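Local coordinates for protein acyl-coenzyme A oxidase 3 (Yarrowia lipolytica, PDB 5YS9) that uses FAD and oxygen to oxidise acyl-CoA substrates to (2E)-enoyl-CoA, releasing hydrogen peroxide, in peroxisomal fatty acid beta-oxidation, at residues G248-K253 with N261-F266; M254-I259 with V449-W454; I422-R427 with Q443-W448. All coordinates share one frame; numbering follows the deposited sequence.

Interaction 1: residues G248-K253 with N261-F266; sequences GDIGKK and NGWIQF. With FAD (flavin-adenine dinucleotide), chain C.
Two antiparallel neighbours of the middle-domain beta sheet, strands 245-249 and 262-272, meet here at the ends joined by a long loop. Backbone hydrogen bonds do most of the holding. Gly-248 and Trp-263 form a hydrogen-bonded pair: Gly-248 N gives to Trp-263 O at 3.2 Å, and Trp-263 N returns the bond to Gly-248 O at 3.1 Å. Asp-249 and Gly-262 follow as a non-hydrogen-bonded pair. Beyond them comes the straightest of the three bonds, from Ile-250 N to Asn-261 O, 2.9 Å long with 164° at the hydrogen.

An Asx turn then bends the chain. Asp-249 holds CG anti to its backbone N (chi1 -171°), so OD1 takes Gly-251 N at 2.6 Å from above the carboxylate plane, while OD2 makes a salt bridge with Arg-82.

The indole of Trp-263, in the crowded position between backbone N and carbonyl carbon (chi1 56°), folds over Gly-248. Gly-248 CA makes a CH-pi contact 3.8 Å from the centroid of the five-membered ring, where a CB would clash with NE1. Phe-660 of the second subunit meets this indole edge-to-face.

On the flavin side, Lys-253 crosses Asn-261, an FAD-pocket residue, at about a right angle, with NZ bonded to Arg-256 O. At the indole edge, in plane, a water accepts from Trp-263 NE1 at 3.0 Å and donates to Asp-249 O at 2.9 Å.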
loop_
_atom_site.group_PDB
_atom_site.type_symbol
_atom_site.label_atom_id
_atom_site.label_comp_id
_atom_site.label_asym_id
_atom_site.label_seq_id
_atom_site.Cartn_x
_atom_site.Cartn_y
_atom_site.Cartn_z
ATOM N N GLY A 248 23.587 -18.423 -0.867
ATOM C CA GLY A 248 22.982 -18.307 0.437
ATOM C C GLY A 248 21.569 -17.784 0.396
ATOM O O GLY A 248 21.143 -17.246 -0.594
ATOM N N ASP A 249 20.853 -17.927 1.494
ATOM C CA ASP A 249 19.517 -17.401 1.613
ATOM C C ASP A 249 19.544 -15.897 1.801
ATOM O O ASP A 249 20.238 -15.382 2.648
ATOM C CB ASP A 249 18.848 -18.069 2.805
ATOM C CG ASP A 249 17.382 -17.771 2.919
ATOM O OD1 ASP A 249 16.897 -16.783 2.376
ATOM O OD2 ASP A 249 16.709 -18.548 3.585
ATOM N N ILE A 250 18.776 -15.205 0.986
ATOM C CA ILE A 250 18.632 -13.771 1.080
ATOM C C ILE A 250 17.855 -13.339 2.307
ATOM O O ILE A 250 18.011 -12.238 2.779
ATOM C CB ILE A 250 18.120 -13.157 -0.223
ATOM C CG1 ILE A 250 19.196 -13.334 -1.283
ATOM C CG2 ILE A 250 17.798 -11.694 -0.028
ATOM C CD1 ILE A 250 18.884 -12.725 -2.610
ATOM N N GLY A 251 17.033 -14.227 2.835
ATOM C CA GLY A 251 16.346 -13.932 4.067
ATOM C C GLY A 251 14.985 -13.308 3.952
ATOM O O GLY A 251 14.291 -13.497 2.984
ATOM N N LYS A 252 14.595 -12.595 4.990
ATOM C CA LYS A 252 13.247 -12.085 5.104
ATOM C C LYS A 252 12.890 -11.132 3.989
ATOM O O LYS A 252 13.615 -10.206 3.699
ATOM C CB LYS A 252 13.082 -11.385 6.459
ATOM C CG LYS A 252 11.694 -10.875 6.764
ATOM C CD LYS A 252 10.804 -11.991 7.241
ATOM C CE LYS A 252 9.442 -11.481 7.629
ATOM N NZ LYS A 252 8.618 -11.134 6.455
ATOM N N LYS A 253 11.729 -11.365 3.399
ATOM C CA LYS A 253 11.125 -10.454 2.423
ATOM C C LYS A 253 9.848 -9.796 2.953
ATOM O O LYS A 253 9.248 -10.248 3.930
ATOM C CB LYS A 253 10.819 -11.197 1.142
ATOM C CG LYS A 253 12.034 -11.883 0.573
ATOM C CD LYS A 253 11.780 -12.418 -0.809
ATOM C CE LYS A 253 10.771 -13.535 -0.846
ATOM N NZ LYS A 253 11.188 -14.818 -0.225
ATOM N N ASN A 261 14.638 -17.312 -2.011
ATOM C CA ASN A 261 15.401 -16.484 -2.898
ATOM C C ASN A 261 16.814 -16.445 -2.352
ATOM O O ASN A 261 17.040 -16.161 -1.172
ATOM C CB ASN A 261 14.861 -15.071 -2.968
ATOM C CG ASN A 261 13.506 -15.007 -3.583
ATOM O OD1 ASN A 261 13.366 -14.896 -4.817
ATOM N ND2 ASN A 261 12.468 -15.029 -2.730
ATOM N N GLY A 262 17.765 -16.736 -3.219
ATOM C CA GLY A 262 19.105 -16.798 -2.796
ATOM C C GLY A 262 19.954 -15.950 -3.694
ATOM O O GLY A 262 19.524 -15.612 -4.795
ATOM N N TRP A 263 21.140 -15.606 -3.181
ATOM C CA TRP A 263 22.210 -14.988 -3.952
ATOM C C TRP A 263 23.154 -16.058 -4.429
ATOM O O TRP A 263 23.278 -17.053 -3.767
ATOM C CB TRP A 263 23.018 -13.988 -3.125
ATOM C CG TRP A 263 23.641 -14.497 -1.868
ATOM C CD1 TRP A 263 23.068 -14.465 -0.647
ATOM C CD2 TRP A 263 24.931 -15.077 -1.687
ATOM N NE1 TRP A 263 23.895 -14.995 0.284
ATOM C CE2 TRP A 263 25.060 -15.371 -0.310
ATOM C CE3 TRP A 263 25.997 -15.370 -2.534
ATOM C CZ2 TRP A 263 26.207 -15.940 0.245
ATOM C CZ3 TRP A 263 27.164 -15.944 -1.985
ATOM C CH2 TRP A 263 27.256 -16.210 -0.613
ATOM N N ILE A 264 23.798 -15.847 -5.571
ATOM C CA ILE A 264 24.816 -16.756 -6.079
ATOM C C ILE A 264 26.049 -15.984 -6.586
ATOM O O ILE A 264 25.931 -14.997 -7.299
ATOM C CB ILE A 264 24.305 -17.634 -7.251
ATOM C CG1 ILE A 264 22.840 -18.093 -7.030
ATOM C CG2 ILE A 264 25.239 -18.837 -7.457
ATOM C CD1 ILE A 264 22.248 -18.819 -8.233
ATOM N N GLN A 265 27.227 -16.483 -6.234
ATOM C CA GLN A 265 28.471 -16.110 -6.852
ATOM C C GLN A 265 29.110 -17.330 -7.507
ATOM O O GLN A 265 29.093 -18.426 -6.926
ATOM C CB GLN A 265 29.405 -15.574 -5.811
ATOM C CG GLN A 265 28.800 -14.434 -4.991
ATOM C CD GLN A 265 29.783 -13.859 -4.055
ATOM O OE1 GLN A 265 30.689 -14.535 -3.669
ATOM N NE2 GLN A 265 29.643 -12.601 -3.721
ATOM N N PHE A 266 29.661 -17.107 -8.717
ATOM C CA PHE A 266 30.457 -18.078 -9.480
ATOM C C PHE A 266 31.896 -17.614 -9.536
ATOM O O PHE A 266 32.161 -16.491 -9.916
ATOM C CB PHE A 266 29.972 -18.140 -10.922
ATOM C CG PHE A 266 28.512 -18.371 -11.059
ATOM C CD1 PHE A 266 27.615 -17.286 -11.054
ATOM C CD2 PHE A 266 28.020 -19.641 -11.250
ATOM C CE1 PHE A 266 26.253 -17.493 -11.175
ATOM C CE2 PHE A 266 26.645 -19.852 -11.388
ATOM C CZ PHE A 266 25.769 -18.782 -11.324
HETATM P PA FAD C . 16.245 -1.470 -11.177
HETATM O O1A FAD C . 17.617 -1.044 -10.821
HETATM O O2A FAD C . 15.929 -1.912 -12.554
HETATM O O5B FAD C . 15.322 -0.221 -10.886
HETATM C C5B FAD C . 15.268 0.335 -9.583
HETATM C C4B FAD C . 14.399 1.576 -9.559
HETATM O O4B FAD C . 14.931 2.546 -10.453
HETATM C C3B FAD C . 13.006 1.260 -10.035
HETATM O O3B FAD C . 12.070 1.987 -9.265
HETATM C C2B FAD C . 12.947 1.804 -11.428
HETATM O O2B FAD C . 11.663 2.352 -11.659
HETATM C C1B FAD C . 13.996 2.885 -11.460
HETATM N N9A FAD C . 14.581 2.887 -12.815
HETATM C C8A FAD C . 15.364 1.949 -13.361
HETATM N N7A FAD C . 15.682 2.274 -14.624
HETATM C C5A FAD C . 15.094 3.435 -14.903
HETATM C C6A FAD C . 15.018 4.339 -16.059
HETATM N N6A FAD C . 15.658 4.058 -17.207
HETATM N N1A FAD C . 14.286 5.454 -15.928
HETATM C C2A FAD C . 13.642 5.748 -14.794
HETATM N N3A FAD C . 13.668 4.976 -13.713
HETATM C C4A FAD C . 14.364 3.834 -13.708
HETATM N N1 FAD C . 15.070 -12.239 -10.880
HETATM C C2 FAD C . 15.418 -13.394 -11.464
HETATM O O2 FAD C . 16.146 -13.371 -12.453
HETATM N N3 FAD C . 15.010 -14.578 -11.035
HETATM C C4 FAD C . 14.225 -14.701 -9.988
HETATM O O4 FAD C . 13.873 -15.811 -9.612
HETATM C C4X FAD C . 13.797 -13.492 -9.285
HETATM N N5 FAD C . 13.011 -13.559 -8.219
HETATM C C5X FAD C . 12.647 -12.440 -7.591
HETATM C C6 FAD C . 11.840 -12.559 -6.487
HETATM C C7 FAD C . 11.442 -11.443 -5.806
HETATM C C7M FAD C . 10.551 -11.614 -4.612
HETATM C C8 FAD C . 11.883 -10.109 -6.266
HETATM C C8M FAD C . 11.452 -8.872 -5.541
HETATM C C9 FAD C . 12.686 -9.984 -7.381
HETATM C C9A FAD C . 13.090 -11.107 -8.062
HETATM N N10 FAD C . 13.905 -11.012 -9.196
HETATM C C10 FAD C . 14.282 -12.210 -9.807
HETATM C "C1'" FAD C . 14.400 -9.727 -9.688
HETATM C "C2'" FAD C . 13.400 -8.849 -10.418
HETATM O "O2'" FAD C . 13.155 -9.429 -11.688
HETATM C "C3'" FAD C . 14.005 -7.454 -10.568
HETATM O "O3'" FAD C . 14.093 -6.917 -9.261
HETATM C "C4'" FAD C . 13.265 -6.428 -11.426
HETATM O "O4'" FAD C . 12.946 -6.921 -12.720
HETATM C "C5'" FAD C . 14.135 -5.218 -11.672
HETATM O "O5'" FAD C . 14.378 -4.550 -10.455
HETATM P P FAD C . 15.822 -4.051 -10.044
HETATM O O1P FAD C . 16.033 -4.471 -8.643
HETATM O O2P FAD C . 16.779 -4.447 -11.106
HETATM O O3P FAD C . 15.664 -2.474 -10.072
HETATM O O HOH W 1 23.074 -15.566 3.152
HETATM O O HOH W 2 14.702 -15.068 0.487
#

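Interaction 2: residues M254-I259 with V449-W454; sequences MGRDAI and VVQCTW. With FAD (flavin-adenine dinucleotide), chain C.
The indole of Trp-454 carries Val-450 CG2 on one face, 3.3 Å above its plane and toward the rim. Its edge is used twice: NE1 donates to Gln-451 OE1, though the place of that oxygen is less certain, and elsewhere along the rim CE3 lies 3.5 Å from FAD C6. The guanidinium of Arg-256 has Trp-454 CH2 over one face, 3.7 Å above the plane. The two planes are 62° apart, so the two groups do not stack flat.

Arg-256 also runs obliquely past Val-450, whose CG1 comes to 3.4 Å from NE, and its NH2 lies against Gln-451 CG. NE and NH2 find their hydrogen bonding just ahead of 449-454, with Asp-447 O beside Arg-256 NE; NH1 has a weak bond to Met-116 O. That grip would fix the rotation of the guanidinium beside the indole. Val-450 is two-sided: while CG1 meets the arginine, CG2 touches the flavin methyl C8M at 3.2 Å. Farther along, Met-254, extended, crosses Val-449 with CE 4.1 Å from CG1.

Arg-256 starts a type I turn closed by Ile-259. In the other segment Val-450 O accepts from both Thr-453 N and Trp-454 N in a helical turn, and Val-450, Thr-453 and Trp-454 all touch the cofactor. The arrangement is one wall of the FAD site, built where the beta middle domain meets the helical C-alpha1 domain of this acyl-CoA oxidase.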
loop_
_atom_site.group_PDB
_atom_site.type_symbol
_atom_site.label_atom_id
_atom_site.label_comp_id
_atom_site.label_asym_id
_atom_site.label_seq_id
_atom_site.Cartn_x
_atom_site.Cartn_y
_atom_site.Cartn_z
ATOM N N MET A 254 9.447 -8.699 2.329
ATOM C CA MET A 254 8.166 -8.111 2.654
ATOM C C MET A 254 7.022 -9.175 2.651
ATOM O O MET A 254 6.116 -9.131 3.522
ATOM C CB MET A 254 7.846 -7.020 1.665
ATOM C CG MET A 254 6.427 -6.486 1.755
ATOM S SD MET A 254 6.477 -4.893 0.940
ATOM C CE MET A 254 4.778 -4.291 1.147
ATOM N N GLY A 255 7.097 -10.094 1.704
ATOM C CA GLY A 255 6.078 -11.074 1.450
ATOM C C GLY A 255 6.666 -12.302 0.809
ATOM O O GLY A 255 7.857 -12.377 0.597
ATOM N N ARG A 256 5.824 -13.286 0.540
ATOM C CA ARG A 256 6.211 -14.456 -0.230
ATOM C C ARG A 256 7.398 -15.174 0.365
ATOM O O ARG A 256 8.322 -15.548 -0.318
ATOM C CB ARG A 256 6.457 -14.093 -1.689
ATOM C CG ARG A 256 5.180 -13.881 -2.475
ATOM C CD ARG A 256 5.421 -13.778 -3.962
ATOM N NE ARG A 256 4.505 -12.848 -4.600
ATOM C CZ ARG A 256 3.660 -13.160 -5.570
ATOM N NH1 ARG A 256 3.602 -14.384 -6.036
ATOM N NH2 ARG A 256 2.877 -12.237 -6.082
ATOM N N ASP A 257 7.352 -15.344 1.670
ATOM C CA ASP A 257 8.430 -15.956 2.398
ATOM C C ASP A 257 8.616 -17.437 2.104
ATOM O O ASP A 257 9.642 -17.982 2.420
ATOM C CB ASP A 257 8.312 -15.680 3.889
ATOM C CG ASP A 257 9.081 -14.448 4.316
ATOM O OD1 ASP A 257 10.164 -14.184 3.793
ATOM O OD2 ASP A 257 8.601 -13.733 5.187
ATOM N N ALA A 258 7.615 -18.090 1.529
ATOM C CA ALA A 258 7.758 -19.503 1.192
ATOM C C ALA A 258 8.839 -19.724 0.149
ATOM O O ALA A 258 9.339 -20.851 0.024
ATOM C CB ALA A 258 6.459 -20.059 0.655
ATOM N N ILE A 259 9.142 -18.706 -0.651
ATOM C CA ILE A 259 10.152 -18.799 -1.701
ATOM C C ILE A 259 11.545 -18.549 -1.165
ATOM O O ILE A 259 11.782 -17.579 -0.481
ATOM C CB ILE A 259 9.930 -17.763 -2.813
ATOM C CG1 ILE A 259 8.523 -17.837 -3.361
ATOM C CG2 ILE A 259 10.937 -17.943 -3.935
ATOM C CD1 ILE A 259 8.086 -16.541 -3.989
ATOM N N VAL A 449 2.648 -7.259 -4.058
ATOM C CA VAL A 449 3.288 -6.034 -4.457
ATOM C C VAL A 449 4.523 -6.223 -5.354
ATOM O O VAL A 449 4.843 -5.370 -6.156
ATOM C CB VAL A 449 3.485 -5.150 -3.213
ATOM C CG1 VAL A 449 4.925 -4.850 -2.890
ATOM C CG2 VAL A 449 2.620 -3.917 -3.284
ATOM N N VAL A 450 5.198 -7.347 -5.219
ATOM C CA VAL A 450 6.363 -7.633 -6.027
ATOM C C VAL A 450 6.032 -7.700 -7.522
ATOM O O VAL A 450 6.890 -7.475 -8.343
ATOM C CB VAL A 450 7.105 -8.897 -5.534
ATOM C CG1 VAL A 450 6.196 -10.107 -5.532
ATOM C CG2 VAL A 450 8.348 -9.146 -6.353
ATOM N N GLN A 451 4.780 -7.970 -7.854
ATOM C CA GLN A 451 4.310 -8.075 -9.232
ATOM C C GLN A 451 4.568 -6.781 -9.987
ATOM O O GLN A 451 4.714 -6.772 -11.188
ATOM C CB GLN A 451 2.811 -8.350 -9.259
ATOM C CG GLN A 451 2.392 -9.702 -8.737
ATOM C CD GLN A 451 2.114 -10.687 -9.836
ATOM O OE1 GLN A 451 2.998 -11.373 -10.299
ATOM N NE2 GLN A 451 0.880 -10.761 -10.254
ATOM N N CYS A 452 4.524 -5.674 -9.277
ATOM C CA CYS A 452 4.928 -4.391 -9.806
ATOM C C CYS A 452 6.413 -4.244 -10.112
ATOM O O CYS A 452 6.783 -3.416 -10.911
ATOM C CB CYS A 452 4.440 -3.264 -8.914
ATOM S SG CYS A 452 2.689 -3.359 -8.564
ATOM N N THR A 453 7.264 -4.971 -9.406
ATOM C CA THR A 453 8.698 -4.820 -9.590
ATOM C C THR A 453 9.315 -5.818 -10.569
ATOM O O THR A 453 10.050 -5.438 -11.445
ATOM C CB THR A 453 9.417 -4.825 -8.220
ATOM O OG1 THR A 453 9.148 -3.596 -7.551
ATOM C CG2 THR A 453 10.898 -4.945 -8.365
ATOM N N TRP A 454 9.003 -7.090 -10.385
ATOM C CA TRP A 454 9.477 -8.157 -11.254
ATOM C C TRP A 454 8.699 -8.293 -12.555
ATOM O O TRP A 454 7.625 -7.756 -12.693
ATOM C CB TRP A 454 9.563 -9.478 -10.496
ATOM C CG TRP A 454 8.275 -10.164 -10.202
ATOM C CD1 TRP A 454 7.094 -9.962 -10.803
ATOM C CD2 TRP A 454 8.061 -11.192 -9.236
ATOM N NE1 TRP A 454 6.146 -10.784 -10.280
ATOM C CE2 TRP A 454 6.716 -11.556 -9.312
ATOM C CE3 TRP A 454 8.880 -11.836 -8.307
ATOM C CZ2 TRP A 454 6.163 -12.531 -8.498
ATOM C CZ3 TRP A 454 8.330 -12.802 -7.506
ATOM C CH2 TRP A 454 6.986 -13.139 -7.603
HETATM P PA FAD C . 16.245 -1.470 -11.177
HETATM O O1A FAD C . 17.617 -1.044 -10.821
HETATM O O2A FAD C . 15.929 -1.912 -12.554
HETATM O O5B FAD C . 15.322 -0.221 -10.886
HETATM C C5B FAD C . 15.268 0.335 -9.583
HETATM C C4B FAD C . 14.399 1.576 -9.559
HETATM O O4B FAD C . 14.931 2.546 -10.453
HETATM C C3B FAD C . 13.006 1.260 -10.035
HETATM O O3B FAD C . 12.070 1.987 -9.265
HETATM C C2B FAD C . 12.947 1.804 -11.428
HETATM O O2B FAD C . 11.663 2.352 -11.659
HETATM C C1B FAD C . 13.996 2.885 -11.460
HETATM N N9A FAD C . 14.581 2.887 -12.815
HETATM C C8A FAD C . 15.364 1.949 -13.361
HETATM N N7A FAD C . 15.682 2.274 -14.624
HETATM C C5A FAD C . 15.094 3.435 -14.903
HETATM C C6A FAD C . 15.018 4.339 -16.059
HETATM N N6A FAD C . 15.658 4.058 -17.207
HETATM N N1A FAD C . 14.286 5.454 -15.928
HETATM C C2A FAD C . 13.642 5.748 -14.794
HETATM N N3A FAD C . 13.668 4.976 -13.713
HETATM C C4A FAD C . 14.364 3.834 -13.708
HETATM N N1 FAD C . 15.070 -12.239 -10.880
HETATM C C2 FAD C . 15.418 -13.394 -11.464
HETATM O O2 FAD C . 16.146 -13.371 -12.453
HETATM N N3 FAD C . 15.010 -14.578 -11.035
HETATM C C4 FAD C . 14.225 -14.701 -9.988
HETATM O O4 FAD C . 13.873 -15.811 -9.612
HETATM C C4X FAD C . 13.797 -13.492 -9.285
HETATM N N5 FAD C . 13.011 -13.559 -8.219
HETATM C C5X FAD C . 12.647 -12.440 -7.591
HETATM C C6 FAD C . 11.840 -12.559 -6.487
HETATM C C7 FAD C . 11.442 -11.443 -5.806
HETATM C C7M FAD C . 10.551 -11.614 -4.612
HETATM C C8 FAD C . 11.883 -10.109 -6.266
HETATM C C8M FAD C . 11.452 -8.872 -5.541
HETATM C C9 FAD C . 12.686 -9.984 -7.381
HETATM C C9A FAD C . 13.090 -11.107 -8.062
HETATM N N10 FAD C . 13.905 -11.012 -9.196
HETATM C C10 FAD C . 14.282 -12.210 -9.807
HETATM C "C1'" FAD C . 14.400 -9.727 -9.688
HETATM C "C2'" FAD C . 13.400 -8.849 -10.418
HETATM O "O2'" FAD C . 13.155 -9.429 -11.688
HETATM C "C3'" FAD C . 14.005 -7.454 -10.568
HETATM O "O3'" FAD C . 14.093 -6.917 -9.261
HETATM C "C4'" FAD C . 13.265 -6.428 -11.426
HETATM O "O4'" FAD C . 12.946 -6.921 -12.720
HETATM C "C5'" FAD C . 14.135 -5.218 -11.672
HETATM O "O5'" FAD C . 14.378 -4.550 -10.455
HETATM P P FAD C . 15.822 -4.051 -10.044
HETATM O O1P FAD C . 16.033 -4.471 -8.643
HETATM O O2P FAD C . 16.779 -4.447 -11.106
HETATM O O3P FAD C . 15.664 -2.474 -10.072
#

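Interaction 3: residues I422-R427 with Q443-W448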
loop_
_atom_site.group_PDB
_atom_site.type_symbol
_atom_site.label_atom_id
_atom_site.label_comp_id
_atom_site.label_asym_id
_atom_site.label_seq_id
_atom_site.Cartn_x
_atom_site.Cartn_y
_atom_site.Cartn_z
ATOM N N ILE A 422 -6.522 -1.968 -4.797
ATOM C CA ILE A 422 -7.809 -2.557 -4.453
ATOM C C ILE A 422 -7.685 -3.335 -3.147
ATOM O O ILE A 422 -8.524 -3.216 -2.240
ATOM C CB ILE A 422 -8.331 -3.507 -5.569
ATOM C CG1 ILE A 422 -8.789 -2.706 -6.804
ATOM C CG2 ILE A 422 -9.487 -4.379 -5.040
ATOM C CD1 ILE A 422 -9.191 -3.573 -7.989
ATOM N N ILE A 423 -6.640 -4.146 -3.069
ATOM C CA ILE A 423 -6.327 -4.837 -1.823
ATOM C C ILE A 423 -6.272 -3.785 -0.701
ATOM O O ILE A 423 -6.953 -3.940 0.329
ATOM C CB ILE A 423 -5.010 -5.628 -1.885
ATOM C CG1 ILE A 423 -5.090 -6.782 -2.910
ATOM C CG2 ILE A 423 -4.684 -6.239 -0.524
ATOM C CD1 ILE A 423 -3.724 -7.301 -3.363
ATOM N N ASP A 424 -5.530 -2.702 -0.937
ATOM C CA ASP A 424 -5.335 -1.701 0.072
ATOM C C ASP A 424 -6.621 -0.983 0.429
ATOM O O ASP A 424 -6.911 -0.806 1.594
ATOM C CB ASP A 424 -4.297 -0.670 -0.359
ATOM C CG ASP A 424 -3.835 0.170 0.805
ATOM O OD1 ASP A 424 -3.136 -0.382 1.647
ATOM O OD2 ASP A 424 -4.194 1.346 0.912
ATOM N N GLN A 425 -7.366 -0.554 -0.581
ATOM C CA GLN A 425 -8.671 0.116 -0.405
ATOM C C GLN A 425 -9.721 -0.762 0.239
ATOM O O GLN A 425 -10.434 -0.299 1.102
ATOM C CB GLN A 425 -9.223 0.576 -1.759
ATOM C CG GLN A 425 -8.590 1.854 -2.278
ATOM C CD GLN A 425 -9.071 3.073 -1.533
ATOM O OE1 GLN A 425 -8.318 4.014 -1.363
ATOM N NE2 GLN A 425 -10.344 3.069 -1.088
ATOM N N CYS A 426 -9.790 -2.010 -0.177
ATOM C CA CYS A 426 -10.744 -2.933 0.384
ATOM C C CYS A 426 -10.456 -3.124 1.852
ATOM O O CYS A 426 -11.363 -3.275 2.646
ATOM C CB CYS A 426 -10.754 -4.253 -0.370
ATOM S SG CYS A 426 -11.668 -4.172 -1.912
ATOM N N ARG A 427 -9.186 -3.121 2.214
ATOM C CA ARG A 427 -8.838 -3.242 3.607
ATOM C C ARG A 427 -9.343 -2.059 4.408
ATOM O O ARG A 427 -9.906 -2.230 5.467
ATOM C CB ARG A 427 -7.330 -3.403 3.778
ATOM C CG ARG A 427 -6.826 -3.149 5.188
ATOM C CD ARG A 427 -5.320 -3.173 5.286
ATOM N NE ARG A 427 -4.657 -2.020 4.699
ATOM C CZ ARG A 427 -4.804 -0.771 5.102
ATOM N NH1 ARG A 427 -4.152 0.194 4.503
ATOM N NH2 ARG A 427 -5.598 -0.480 6.097
ATOM N N GLN A 443 -1.388 -9.899 4.409
ATOM C CA GLN A 443 -0.557 -10.889 3.735
ATOM C C GLN A 443 -0.690 -10.811 2.177
ATOM O O GLN A 443 0.319 -10.777 1.410
ATOM C CB GLN A 443 -0.805 -12.324 4.250
ATOM C CG GLN A 443 0.402 -13.243 4.025
ATOM C CD GLN A 443 1.780 -12.685 4.566
ATOM O OE1 GLN A 443 2.627 -12.241 3.763
ATOM N NE2 GLN A 443 2.013 -12.744 5.879
ATOM N N ALA A 444 -1.919 -10.740 1.703
ATOM C CA ALA A 444 -2.127 -10.530 0.290
ATOM C C ALA A 444 -1.404 -9.249 -0.252
ATOM O O ALA A 444 -0.786 -9.287 -1.294
ATOM C CB ALA A 444 -3.599 -10.459 0.056
ATOM N N TYR A 445 -1.480 -8.138 0.453
ATOM C CA TYR A 445 -0.830 -6.939 -0.033
ATOM C C TYR A 445 0.694 -7.072 -0.124
ATOM O O TYR A 445 1.309 -6.719 -1.108
ATOM C CB TYR A 445 -1.212 -5.749 0.836
ATOM C CG TYR A 445 -0.691 -4.464 0.303
ATOM C CD1 TYR A 445 -1.351 -3.793 -0.699
ATOM C CD2 TYR A 445 0.490 -3.940 0.769
ATOM C CE1 TYR A 445 -0.856 -2.623 -1.211
ATOM C CE2 TYR A 445 0.994 -2.773 0.262
ATOM C CZ TYR A 445 0.317 -2.126 -0.733
ATOM O OH TYR A 445 0.820 -0.965 -1.239
ATOM N N ALA A 446 1.275 -7.626 0.915
ATOM C CA ALA A 446 2.703 -7.926 0.991
ATOM C C ALA A 446 3.121 -8.906 -0.057
ATOM O O ALA A 446 4.191 -8.778 -0.604
ATOM C CB ALA A 446 3.041 -8.502 2.365
ATOM N N ASP A 447 2.341 -9.951 -0.268
ATOM C CA ASP A 447 2.616 -10.902 -1.336
ATOM C C ASP A 447 2.444 -10.351 -2.752
ATOM O O ASP A 447 3.219 -10.651 -3.634
ATOM C CB ASP A 447 1.791 -12.173 -1.162
ATOM C CG ASP A 447 2.214 -12.994 0.024
ATOM O OD1 ASP A 447 3.244 -12.709 0.629
ATOM O OD2 ASP A 447 1.504 -13.937 0.368
ATOM N N TRP A 448 1.395 -9.575 -2.969
ATOM C CA TRP A 448 1.091 -9.066 -4.302
ATOM C C TRP A 448 2.114 -8.116 -4.893
ATOM O O TRP A 448 2.378 -8.138 -6.072
ATOM C CB TRP A 448 -0.296 -8.425 -4.372
ATOM C CG TRP A 448 -0.591 -7.900 -5.748
ATOM C CD1 TRP A 448 -0.496 -6.623 -6.156
ATOM C CD2 TRP A 448 -0.915 -8.664 -6.901
ATOM N NE1 TRP A 448 -0.776 -6.528 -7.477
ATOM C CE2 TRP A 448 -1.041 -7.774 -7.964
ATOM C CE3 TRP A 448 -1.139 -10.016 -7.128
ATOM C CZ2 TRP A 448 -1.386 -8.185 -9.233
ATOM C CZ3 TRP A 448 -1.480 -10.420 -8.385
ATOM C CH2 TRP A 448 -1.595 -9.517 -9.421
#
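Ile-423 is the bump of this contact, and the hollow that takes it lies on helix 441-448 between Ala-444, Tyr-445 and Trp-448. Its two branches divide the work. CG2 drops beside Tyr-445 CB at 3.8 Å, close to the plane of the tyrosine ring and at its edge, with Ala-444 CB a little farther off. CG1, beside the backbone N (chi1 -65°), carries CD1 the other way to Trp-448 CB at 3.7 Å. An alanine here lacks both branches, and would probably loosen the packing against Tyr-445 and Trp-448.

Tyr-445, its CG anti to the backbone N (chi1 -174°), runs past the flank of the facing helix, so that Asp-424 CB lies 4.0 Å from CE1 and Asp-424 OD1 sits over one ring face. That oxygen is gripped twice, by Arg-427 NH1 in a salt bridge of 3.1 Å and by the hydroxyl of Tyr-445 of the second subunit. Trp-448 NE1 is tied to Thr-416 O.

With axes 9.6 Å apart and directions 164° from parallel, these segments form an antiparallel helix pair in the C-alpha1 domain, one side of which builds the dimer interface.

All three contacts are largely buried, and each also touches the second subunit. Interactions 1 and 2 share one loop, 250-261: the first closes its base on the sheet with backbone bonds, the second presses its tip on the flavin site through an arginine and aliphatic groups, and a salt bridge from Lys-252 to Asp-257 ties them. Interaction 3 lies wholly among helices and packs by apolar shape, with Asp-424 and Arg-427 turned to the dimer interface. It is nested in the chain between the segments of interaction 2, and helix 441-448 runs directly into 449-454; Asp-447 OD1, 2.6 Å from Arg-256 N, joins the two. Only interactions 1 and 2 touch FAD.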